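Local structure of protein STI-1 (Caenorhabditis elegans, 4GCN) at residues Y45-A49 and F64-A68; A89-Q94 and Q104-R108. The protein is a co-chaperone, represented here by its N-terminal TPR domain, that binds Hsp70 and Hsp90, inhibits the Hsp90 ATPase and raises thermotolerance and longevity. All coordinates share one frame; numbering follows the deposited sequence.

Interaction 1: Y45-A49 and F64-A68; sequences YNNKA and FCEKA
K48 NZ, at the end of a chain that lies against the ring of F64, is gripped by three groups. It forms a salt bridge with D32 and a hydrogen bond with H28, both on helix 24-37, and a weak hydrogen bond with Y52 of its own helix. A bend at chi3 (67°) helps fold the aliphatic part over the ring. K48 CE stands over one face, 3.9 Å from the centroid of the F64 ring, in a CH-pi contact. The opposite face of F64 meets CD of K67, its neighbour one turn on, so the ring is held between two lysine chains. Y45 crosses F64 at about a right angle. F64 CD2 lies at the edge of the tyrosine ring, 4.0 Å from Y45 CD1. K67 CB also reaches Y45 CD1, at 3.8 Å. The Y45 hydroxyl is hydrogen-bonded to the carbonyl O of P39. Small residues fill the rest of the interface. A68 CB touches N46 OD1 at 3.3 Å, and A49 CB meets C65 SG at 3.9 Å. Segments 45-49 and 64-68 run antiparallel, with their axes 8.2 Å apart at closest approach, in the helical hairpin of TPR 2. Helix 24-37 packs on Y45 and K48, while helix 79-95 packs on N46, A49, C65 and A68.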
loop_
_atom_site.group_PDB
_atom_site.type_symbol
_atom_site.label_atom_id
_atom_site.label_comp_id
_atom_site.label_asym_id
_atom_site.label_seq_id
_atom_site.Cartn_x
_atom_site.Cartn_y
_atom_site.Cartn_z
ATOM N N TYR A 45 4.585 1.965 -4.054
ATOM C CA TYR A 45 3.252 2.516 -3.748
ATOM C C TYR A 45 2.698 1.978 -2.447
ATOM O O TYR A 45 2.243 2.782 -1.571
ATOM C CB TYR A 45 2.299 2.308 -4.912
ATOM C CG TYR A 45 2.785 2.908 -6.180
ATOM C CD1 TYR A 45 2.540 4.245 -6.491
ATOM C CD2 TYR A 45 3.454 2.161 -7.108
ATOM C CE1 TYR A 45 2.948 4.800 -7.692
ATOM C CE2 TYR A 45 3.860 2.717 -8.302
ATOM C CZ TYR A 45 3.612 4.048 -8.582
ATOM O OH TYR A 45 4.031 4.598 -9.750
ATOM N N ASN A 46 2.946 0.699 -2.192
ATOM C CA ASN A 46 2.566 0.118 -0.943
ATOM C C ASN A 46 3.433 0.693 0.174
ATOM O O ASN A 46 2.902 0.933 1.253
ATOM C CB ASN A 46 2.655 -1.420 -0.901
ATOM C CG ASN A 46 1.514 -2.138 -1.651
ATOM O OD1 ASN A 46 0.430 -1.597 -1.800
ATOM N ND2 ASN A 46 1.770 -3.397 -2.106
ATOM N N ASN A 47 4.749 0.887 -0.054
ATOM C CA ASN A 47 5.598 1.392 1.045
ATOM C C ASN A 47 5.219 2.834 1.361
ATOM O O ASN A 47 5.130 3.201 2.495
ATOM C CB ASN A 47 7.078 1.297 0.679
ATOM C CG ASN A 47 7.630 -0.119 0.733
ATOM O OD1 ASN A 47 8.825 -0.287 0.662
ATOM N ND2 ASN A 47 6.797 -1.110 0.862
ATOM N N LYS A 48 4.878 3.650 0.368
ATOM C CA LYS A 48 4.429 5.001 0.637
ATOM C C LYS A 48 3.097 5.038 1.421
ATOM O O LYS A 48 2.945 5.827 2.340
ATOM C CB LYS A 48 4.190 5.776 -0.633
ATOM C CG LYS A 48 5.439 6.441 -1.142
ATOM C CD LYS A 48 5.152 7.566 -2.078
ATOM C CE LYS A 48 4.464 8.794 -1.510
ATOM N NZ LYS A 48 5.294 9.964 -1.085
ATOM N N ALA A 49 2.197 4.125 1.092
ATOM C CA ALA A 49 0.933 3.945 1.824
ATOM C C ALA A 49 1.147 3.634 3.285
ATOM O O ALA A 49 0.487 4.184 4.148
ATOM C CB ALA A 49 0.048 2.894 1.110
ATOM N N PHE A 64 -2.626 6.094 -2.253
ATOM C CA PHE A 64 -1.527 5.266 -2.710
ATOM C C PHE A 64 -1.860 3.783 -2.833
ATOM O O PHE A 64 -1.242 3.074 -3.625
ATOM C CB PHE A 64 -0.246 5.581 -1.924
ATOM C CG PHE A 64 0.470 6.767 -2.512
ATOM C CD1 PHE A 64 -0.025 8.049 -2.338
ATOM C CD2 PHE A 64 1.541 6.582 -3.381
ATOM C CE1 PHE A 64 0.588 9.154 -2.961
ATOM C CE2 PHE A 64 2.152 7.676 -3.991
ATOM C CZ PHE A 64 1.672 8.957 -3.799
ATOM N N CYS A 65 -2.835 3.310 -2.044
ATOM C CA CYS A 65 -3.348 1.961 -2.214
ATOM C C CYS A 65 -4.022 1.843 -3.560
ATOM O O CYS A 65 -3.901 0.839 -4.241
ATOM C CB CYS A 65 -4.352 1.648 -1.100
ATOM S SG CYS A 65 -3.590 1.482 0.522
ATOM N N GLU A 66 -4.730 2.863 -3.922
ATOM C CA GLU A 66 -5.441 2.883 -5.199
ATOM C C GLU A 66 -4.429 2.845 -6.375
ATOM O O GLU A 66 -4.611 2.132 -7.404
ATOM C CB GLU A 66 -6.300 4.149 -5.290
ATOM C CG GLU A 66 -7.539 4.172 -4.374
ATOM C CD GLU A 66 -8.166 5.602 -4.195
ATOM O OE1 GLU A 66 -7.643 6.610 -4.700
ATOM O OE2 GLU A 66 -9.214 5.733 -3.552
ATOM N N LYS A 67 -3.396 3.662 -6.257
ATOM C CA LYS A 67 -2.242 3.593 -7.171
ATOM C C LYS A 67 -1.603 2.163 -7.229
ATOM O O LYS A 67 -1.434 1.633 -8.304
ATOM C CB LYS A 67 -1.179 4.667 -6.848
ATOM C CG LYS A 67 -1.504 6.084 -7.292
ATOM C CD LYS A 67 -0.433 7.040 -6.721
ATOM C CE LYS A 67 -0.667 8.506 -6.990
ATOM N NZ LYS A 67 -1.307 8.758 -8.313
ATOM N N ALA A 68 -1.352 1.519 -6.090
ATOM C CA ALA A 68 -0.788 0.192 -6.079
ATOM C C ALA A 68 -1.638 -0.794 -6.871
ATOM O O ALA A 68 -1.131 -1.599 -7.622
ATOM C CB ALA A 68 -0.598 -0.286 -4.613
#

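Interaction 2: A89-Q94 and Q104-R108; sequences AGNAFQ and QWFHR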
loop_
_atom_site.group_PDB
_atom_site.type_symbol
_atom_site.label_atom_id
_atom_site.label_comp_id
_atom_site.label_asym_id
_atom_site.label_seq_id
_atom_site.Cartn_x
_atom_site.Cartn_y
_atom_site.Cartn_z
ATOM N N ALA A 89 -5.943 -0.188 2.461
ATOM C CA ALA A 89 -6.964 0.771 2.218
ATOM C C ALA A 89 -8.182 0.611 3.138
ATOM O O ALA A 89 -8.739 1.633 3.561
ATOM C CB ALA A 89 -7.456 0.710 0.741
ATOM N N GLY A 90 -8.616 -0.628 3.388
ATOM C CA GLY A 90 -9.721 -0.870 4.252
ATOM C C GLY A 90 -9.462 -0.381 5.664
ATOM O O GLY A 90 -10.290 0.275 6.285
ATOM N N ASN A 91 -8.277 -0.723 6.176
ATOM C CA ASN A 91 -7.863 -0.215 7.440
ATOM C C ASN A 91 -7.789 1.332 7.559
ATOM O O ASN A 91 -8.200 1.917 8.577
ATOM C CB ASN A 91 -6.544 -0.875 7.799
ATOM C CG ASN A 91 -6.730 -2.305 8.258
ATOM O OD1 ASN A 91 -6.354 -3.235 7.551
ATOM N ND2 ASN A 91 -7.249 -2.490 9.443
ATOM N N ALA A 92 -7.263 1.987 6.527
ATOM C CA ALA A 92 -7.220 3.435 6.466
ATOM C C ALA A 92 -8.624 4.049 6.503
ATOM O O ALA A 92 -8.807 5.085 7.112
ATOM C CB ALA A 92 -6.418 3.963 5.242
ATOM N N PHE A 93 -9.594 3.418 5.834
ATOM C CA PHE A 93 -10.986 3.794 5.916
ATOM C C PHE A 93 -11.616 3.578 7.278
ATOM O O PHE A 93 -12.280 4.477 7.810
ATOM C CB PHE A 93 -11.812 3.191 4.825
ATOM C CG PHE A 93 -11.860 4.020 3.573
ATOM C CD1 PHE A 93 -12.388 5.329 3.597
ATOM C CD2 PHE A 93 -11.392 3.520 2.384
ATOM C CE1 PHE A 93 -12.534 6.048 2.443
ATOM C CE2 PHE A 93 -11.482 4.283 1.197
ATOM C CZ PHE A 93 -12.037 5.533 1.240
ATOM N N GLN A 94 -11.313 2.485 7.925
ATOM C CA GLN A 94 -11.727 2.344 9.316
ATOM C C GLN A 94 -11.221 3.477 10.216
ATOM O O GLN A 94 -11.927 3.948 11.110
ATOM C CB GLN A 94 -11.238 1.054 9.951
ATOM C CG GLN A 94 -11.930 -0.201 9.565
ATOM C CD GLN A 94 -11.380 -1.367 10.345
ATOM O OE1 GLN A 94 -10.334 -1.850 9.984
ATOM N NE2 GLN A 94 -12.090 -1.805 11.429
ATOM N N GLN A 104 -16.152 -2.152 1.754
ATOM C CA GLN A 104 -16.006 -2.288 0.269
ATOM C C GLN A 104 -14.581 -2.780 -0.060
ATOM O O GLN A 104 -14.433 -3.698 -0.882
ATOM C CB GLN A 104 -16.249 -0.989 -0.503
ATOM C CG GLN A 104 -17.716 -0.693 -0.830
ATOM C CD GLN A 104 -17.909 0.722 -1.370
ATOM O OE1 GLN A 104 -17.093 1.204 -2.165
ATOM N NE2 GLN A 104 -19.012 1.383 -0.964
ATOM N N TRP A 105 -13.574 -2.200 0.608
ATOM C CA TRP A 105 -12.194 -2.486 0.290
ATOM C C TRP A 105 -11.794 -3.886 0.814
ATOM O O TRP A 105 -11.092 -4.623 0.155
ATOM C CB TRP A 105 -11.253 -1.407 0.849
ATOM C CG TRP A 105 -11.087 -0.263 -0.085
ATOM C CD1 TRP A 105 -11.762 0.939 -0.108
ATOM C CD2 TRP A 105 -10.167 -0.209 -1.188
ATOM N NE1 TRP A 105 -11.369 1.718 -1.187
ATOM C CE2 TRP A 105 -10.395 1.072 -1.870
ATOM C CE3 TRP A 105 -9.260 -1.096 -1.716
ATOM C CZ2 TRP A 105 -9.630 1.466 -2.963
ATOM C CZ3 TRP A 105 -8.443 -0.674 -2.770
ATOM C CH2 TRP A 105 -8.639 0.556 -3.402
ATOM N N PHE A 106 -12.243 -4.227 2.008
ATOM C CA PHE A 106 -11.951 -5.518 2.607
ATOM C C PHE A 106 -12.518 -6.664 1.747
ATOM O O PHE A 106 -11.905 -7.686 1.588
ATOM C CB PHE A 106 -12.547 -5.547 3.994
ATOM C CG PHE A 106 -11.768 -4.738 5.032
ATOM C CD1 PHE A 106 -10.398 -4.649 5.018
ATOM C CD2 PHE A 106 -12.434 -4.123 6.073
ATOM C CE1 PHE A 106 -9.680 -3.958 6.047
ATOM C CE2 PHE A 106 -11.721 -3.399 7.080
ATOM C CZ PHE A 106 -10.349 -3.337 7.053
ATOM N N HIS A 107 -13.737 -6.518 1.270
ATOM C CA HIS A 107 -14.302 -7.474 0.353
ATOM C C HIS A 107 -13.542 -7.620 -0.953
ATOM O O HIS A 107 -13.323 -8.771 -1.374
ATOM C CB HIS A 107 -15.753 -7.177 0.086
ATOM C CG HIS A 107 -16.662 -7.753 1.125
ATOM N ND1 HIS A 107 -16.722 -9.093 1.377
ATOM C CD2 HIS A 107 -17.567 -7.148 1.973
ATOM C CE1 HIS A 107 -17.688 -9.327 2.328
ATOM N NE2 HIS A 107 -18.175 -8.145 2.711
ATOM N N ARG A 108 -13.125 -6.498 -1.586
ATOM C CA ARG A 108 -12.112 -6.531 -2.664
ATOM C C ARG A 108 -10.857 -7.303 -2.330
ATOM O O ARG A 108 -10.466 -8.240 -3.068
ATOM C CB ARG A 108 -11.827 -5.145 -3.158
ATOM C CG ARG A 108 -13.015 -4.623 -3.978
ATOM C CD ARG A 108 -12.922 -3.176 -4.344
ATOM N NE ARG A 108 -11.947 -3.025 -5.443
ATOM C CZ ARG A 108 -11.201 -1.936 -5.648
ATOM N NH1 ARG A 108 -11.361 -0.874 -4.888
ATOM N NH2 ARG A 108 -10.319 -1.874 -6.657
#
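A89 places its methyl over the indole of W105. Its CB is 3.7 Å from the centroid of the W105 six-membered ring, a CH-pi contact. The other face of the indole is met by R108 NH1 from its own helix. G90 brings the backbones close, with its CA 4.9 Å from W105 CA. G90 CA also lies over one face of the F106 ring, near its rim. A side chain on G90 would run into that ring. N91 comes to the ring edge, its amide steeply inclined to the ring. F93 meets the pyrrole side of W105, where F93 CE2 is 3.5 Å from W105 NE1. Their planes are 26° apart but slid so far that the rings barely overlap. Q94, extended beyond CG, sets OE1 at the edge of F106, 3.3 Å from F106 CZ; K121 hydrogen-bonds the same oxygen. An alanine in place of W105 would probably leave the A89 methyl and the F93 edge without their aromatic partner and open a gap between the helices. Small residues facing large aromatic ones let the antiparallel axes of the two segments approach to 8.4 Å, as in the helix A and helix B pair of a tetratricopeptide repeat, here TPR 3.

In the fold
From the N terminus, helices 3-20 and 24-37 come first, and neither interaction includes them. Interaction 1 then joins helix 42-54 to helix 58-74 and closes a short loop of 14 residues between its segments. The chain continues into helix 79-95, where interaction 2 begins. It closes a shorter loop of nine residues by pairing that helix with helix 99-112. The loops follow in series and neither nest nor cross. Their centres lie 13 Å apart, and the two hairpins touch directly: C65 packs on A89 and E66 on W105. Thus TPR 2 is stacked on TPR 3. Helix 116-126 comes last and packs on F106.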